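Local coordinates for protein ESXA (Geobacillus thermodenitrificans, PDB 3ZBH) that is a WXG100-family, ESAT-6-like protein probably exported by a type VII secretion system, whose helical hairpins pair as a dimer in this crystal, at the interface of chains A and B. Residues are numbered along the deposited sequence; one frame, centred on the assembly and turned at random. Chains: chain A/B, ESXA.

Contact 1: the interface of chains A and B. Residues chain A 24, 28, 31, 65, 68; chain B 28, 31, 35, 65.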
# COMPACT_ATOMS: atom_id res chain seq x y z
N GLU A 24 -8.40 -4.85 -0.69
CA GLU A 24 -7.10 -4.25 -1.08
C GLU A 24 -7.19 -2.73 -1.23
O GLU A 24 -6.27 -1.99 -0.81
CB GLU A 24 -6.53 -4.93 -2.34
CG GLU A 24 -6.24 -6.44 -2.20
CD GLU A 24 -5.40 -6.80 -0.97
OE1 GLU A 24 -4.82 -5.90 -0.32
OE2 GLU A 24 -5.31 -8.01 -0.65
N VAL A 28 -4.94 -0.14 1.03
CA VAL A 28 -4.11 0.94 0.47
C VAL A 28 -4.40 2.26 1.20
O VAL A 28 -3.48 3.01 1.54
CB VAL A 28 -4.27 1.11 -1.06
CG1 VAL A 28 -3.53 2.35 -1.55
CG2 VAL A 28 -3.74 -0.12 -1.82
N LEU A 31 -2.92 1.94 4.68
CA LEU A 31 -1.46 2.11 4.54
C LEU A 31 -1.05 3.58 4.43
O LEU A 31 -0.15 4.01 5.15
CB LEU A 31 -0.94 1.34 3.32
CG LEU A 31 0.55 1.44 3.00
CD1 LEU A 31 1.40 1.00 4.20
CD2 LEU A 31 0.84 0.58 1.79
N PHE A 65 -0.37 6.20 -4.72
CA PHE A 65 -1.11 5.39 -3.77
C PHE A 65 -2.59 5.76 -3.68
O PHE A 65 -3.45 4.87 -3.61
CB PHE A 65 -0.46 5.44 -2.37
CG PHE A 65 0.75 4.54 -2.25
CD1 PHE A 65 1.84 4.72 -3.10
CD2 PHE A 65 0.79 3.53 -1.32
CE1 PHE A 65 2.95 3.88 -3.03
CE2 PHE A 65 1.91 2.69 -1.23
CZ PHE A 65 2.98 2.87 -2.10
N MET A 68 -4.19 4.40 -6.80
CA MET A 68 -4.38 2.94 -6.68
C MET A 68 -5.61 2.60 -5.86
O MET A 68 -6.41 1.78 -6.27
CB MET A 68 -3.13 2.25 -6.09
CG MET A 68 -3.27 0.73 -6.01
SD MET A 68 -3.09 0.01 -7.66
CE MET A 68 -1.30 0.05 -7.89
N VAL B 28 3.90 -3.33 1.50
CA VAL B 28 3.85 -2.85 0.11
C VAL B 28 4.15 -3.97 -0.90
O VAL B 28 3.38 -4.15 -1.85
CB VAL B 28 4.78 -1.61 -0.16
CG1 VAL B 28 4.91 -1.29 -1.66
CG2 VAL B 28 4.24 -0.41 0.58
N LEU B 31 1.42 -6.61 -0.89
CA LEU B 31 0.25 -6.09 -1.60
C LEU B 31 0.44 -6.13 -3.11
O LEU B 31 -0.44 -6.57 -3.84
CB LEU B 31 -0.03 -4.65 -1.13
CG LEU B 31 -1.02 -3.78 -1.89
CD1 LEU B 31 -2.46 -4.25 -1.68
CD2 LEU B 31 -0.84 -2.36 -1.37
N LEU B 35 -2.02 -8.05 -5.67
CA LEU B 35 -2.60 -7.36 -6.83
C LEU B 35 -2.09 -7.91 -8.17
O LEU B 35 -2.83 -7.91 -9.14
CB LEU B 35 -2.31 -5.85 -6.76
CG LEU B 35 -2.90 -5.13 -5.54
CD1 LEU B 35 -2.52 -3.65 -5.63
CD2 LEU B 35 -4.41 -5.29 -5.50
N PHE B 65 4.92 1.95 -6.42
CA PHE B 65 4.87 1.11 -5.23
C PHE B 65 6.23 0.47 -4.95
O PHE B 65 6.62 0.36 -3.80
CB PHE B 65 3.74 0.05 -5.33
CG PHE B 65 2.37 0.60 -5.02
CD1 PHE B 65 1.80 1.59 -5.82
CD2 PHE B 65 1.65 0.16 -3.91
CE1 PHE B 65 0.55 2.13 -5.52
CE2 PHE B 65 0.40 0.69 -3.61
CZ PHE B 65 -0.15 1.68 -4.41
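A:Phe65 and B:Phe65 lie face to face where the two helical hairpins meet about their two-fold axis. The side chains arrive from opposite directions, with ring centroids 3.7 Å apart and planes within 7° of parallel. CZ of B:Phe65 sits over the centre of the A:Phe65 ring, while CZ of A:Phe65 lies over the other ring nearer its rim. In its own chain, A:Leu31 places CD2 in plane at the edge of the A:Phe65 ring.

A:Met68 takes up the tip of B:Phe65. Its CB comes 3.5 Å from CZ of that ring, and CG follows at 3.6 Å from the same atom. CG points away from the backbone N (chi1 -177°), and bends at the next two torsions fold the thioether back, bringing methyl CE to 3.7 Å from B:Phe65 CE1. With an alanine at A:Phe65, one face of the B:Phe65 ring would probably lose its stacking partner, leaving a gap on the axis and the ring less firmly held in orientation.

Beside the rings, methyl groups make much of the contact. The side chains of A:Val28 and B:Leu31 run nearly perpendicular, CG2 against CD2, and A:Leu31 repeats this with B:Val28. A:Glu24, though polar, offers its methylene groups to B:Leu35, whose methyl CD2 lies 3.8 Å from CB and 3.9 Å from CG of the glutamate.

Contact 2: the interface of chains A and B. Residues chain A 31, 34-35, 38; chain B 20, 24, 28, 68, 72.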
# COMPACT_ATOMS: atom_id res chain seq x y z
N LEU A 31 -2.92 1.94 4.68
CA LEU A 31 -1.46 2.11 4.54
C LEU A 31 -1.05 3.58 4.43
O LEU A 31 -0.15 4.01 5.15
CB LEU A 31 -0.94 1.34 3.32
CG LEU A 31 0.55 1.44 3.00
CD1 LEU A 31 1.40 1.00 4.20
CD2 LEU A 31 0.84 0.58 1.79
N ARG A 34 -1.20 5.19 7.77
CA ARG A 34 -0.09 4.82 8.64
C ARG A 34 1.20 5.56 8.22
O ARG A 34 1.95 6.04 9.08
CB ARG A 34 0.09 3.29 8.73
CG ARG A 34 -1.08 2.56 9.43
CD ARG A 34 -0.77 1.12 9.76
NE ARG A 34 -0.29 0.36 8.59
CZ ARG A 34 -1.10 -0.28 7.74
NH1 ARG A 34 -2.42 -0.24 7.93
NH2 ARG A 34 -0.59 -0.92 6.70
N LEU A 35 1.44 5.65 6.91
CA LEU A 35 2.65 6.30 6.38
C LEU A 35 2.64 7.83 6.62
O LEU A 35 3.66 8.44 6.88
CB LEU A 35 2.76 6.02 4.88
CG LEU A 35 3.17 4.57 4.52
CD1 LEU A 35 3.38 4.49 3.01
CD2 LEU A 35 4.41 4.14 5.31
N MET A 38 3.63 8.18 10.20
CA MET A 38 5.07 7.90 10.24
C MET A 38 5.93 9.05 9.69
O MET A 38 6.94 9.40 10.29
CB MET A 38 5.37 6.57 9.52
CG MET A 38 4.85 5.35 10.26
SD MET A 38 4.61 3.88 9.21
CE MET A 38 6.31 3.64 8.66
N GLN B 20 8.67 -0.03 12.13
CA GLN B 20 7.46 0.34 11.37
C GLN B 20 7.76 0.54 9.90
O GLN B 20 7.01 0.06 9.03
CB GLN B 20 6.86 1.63 11.91
CG GLN B 20 6.34 1.57 13.33
CD GLN B 20 5.60 2.84 13.64
OE1 GLN B 20 4.39 2.93 13.43
NE2 GLN B 20 6.33 3.86 14.06
N GLU B 24 6.19 -1.70 7.02
CA GLU B 24 5.38 -1.15 5.95
C GLU B 24 5.99 -1.43 4.58
O GLU B 24 5.26 -1.63 3.61
CB GLU B 24 5.04 0.35 6.16
CG GLU B 24 4.23 0.67 7.43
CD GLU B 24 2.93 -0.14 7.61
OE1 GLU B 24 2.44 -0.81 6.67
OE2 GLU B 24 2.39 -0.13 8.73
N VAL B 28 3.90 -3.33 1.50
CA VAL B 28 3.85 -2.85 0.11
C VAL B 28 4.15 -3.97 -0.90
O VAL B 28 3.38 -4.15 -1.85
CB VAL B 28 4.78 -1.61 -0.16
CG1 VAL B 28 4.91 -1.29 -1.66
CG2 VAL B 28 4.24 -0.41 0.58
N MET B 68 8.29 3.05 -3.38
CA MET B 68 7.92 3.27 -1.99
C MET B 68 8.58 2.19 -1.12
O MET B 68 9.08 2.47 -0.04
CB MET B 68 6.41 3.24 -1.81
CG MET B 68 5.97 3.52 -0.39
SD MET B 68 6.18 5.26 0.07
CE MET B 68 4.68 5.94 -0.64
N LEU B 72 11.01 3.12 2.02
CA LEU B 72 10.69 2.77 3.39
C LEU B 72 11.80 1.91 3.99
O LEU B 72 12.14 2.08 5.13
CB LEU B 72 9.35 2.01 3.48
CG LEU B 72 8.11 2.79 2.96
CD1 LEU B 72 6.92 1.85 2.86
CD2 LEU B 72 7.76 4.06 3.75
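A:Arg34 and B:Glu24, their side chains set roughly square to each other, form a salt bridge between the 11-45 helices of two WXG100 helical hairpins, which run antiparallel here. The guanidinium turns its side to the carboxylate and uses two nitrogens, one for each oxygen. NE donates to OE2 of B:Glu24 at 2.7 Å, and NH2 donates to OE1 at 3.0 Å, the second bond being the straighter (167° at H). Both oxygens lie in or close to the guanidinium plane, but the carboxylate is tilted, its plane 32° from that of the guanidinium. OE1 is therefore reached on its syn side from somewhat out of plane, and OE2 from above the carboxylate. In its own chain, A:Leu31 CA lies over one guanidinium face, towards the rim.

B:Glu24 owes its position to a bend at chi2 (-52°), which folds the carboxylate back towards A:Arg34 and leaves its methylene groups for apolar neighbours. CG faces the sulfur of A:Met38, 3.7 Å from SD, the two side chains passing at a slant. CB lies 3.9 Å from CD2 of A:Leu35, the two side chains lying alongside and pointing opposite ways. A:Leu31 runs beside the glutamate in the same way, with methyl CD1 close to OE1. B:Glu24 hides 76 Å² here and is likely to be partly shielded from solvent by A:Leu31, A:Leu35 and A:Met38.

The methyls of A:Leu35 also reach helix 48-95 of chain B. The side chains of A:Leu35 and B:Leu72 stand nearly perpendicular, with their CD2 methyls 3.7 Å apart, whereas CD1 of A:Leu35 approaches B:Met68 tip to tip, at 4.1 Å from SD. Further along, A:Met38 bends at chi3 and reaches the backbone of B:Gln20, its methyl CE lying 3.6 Å from the carbonyl carbon C.

Contact 1 and contact 2 are neighbouring patches of one interface, their C-alpha centres about 10 Å apart, and they share A:Leu31 and B:Val28. Contact 1 spans the symmetry axis and draws on both helices of each hairpin, whereas contact 2 sets helix 11-45 of chain A against both helices of chain B. The two-fold twin of contact 2 overlaps contact 1 through A:Glu24, B:Leu31 and B:Leu35, so A:Glu24 should pair with the arginine of chain B. The stacked rings on the axis thus lie between two symmetry-related salt bridges, although the structure alone does not show that this dimer forms in the cell.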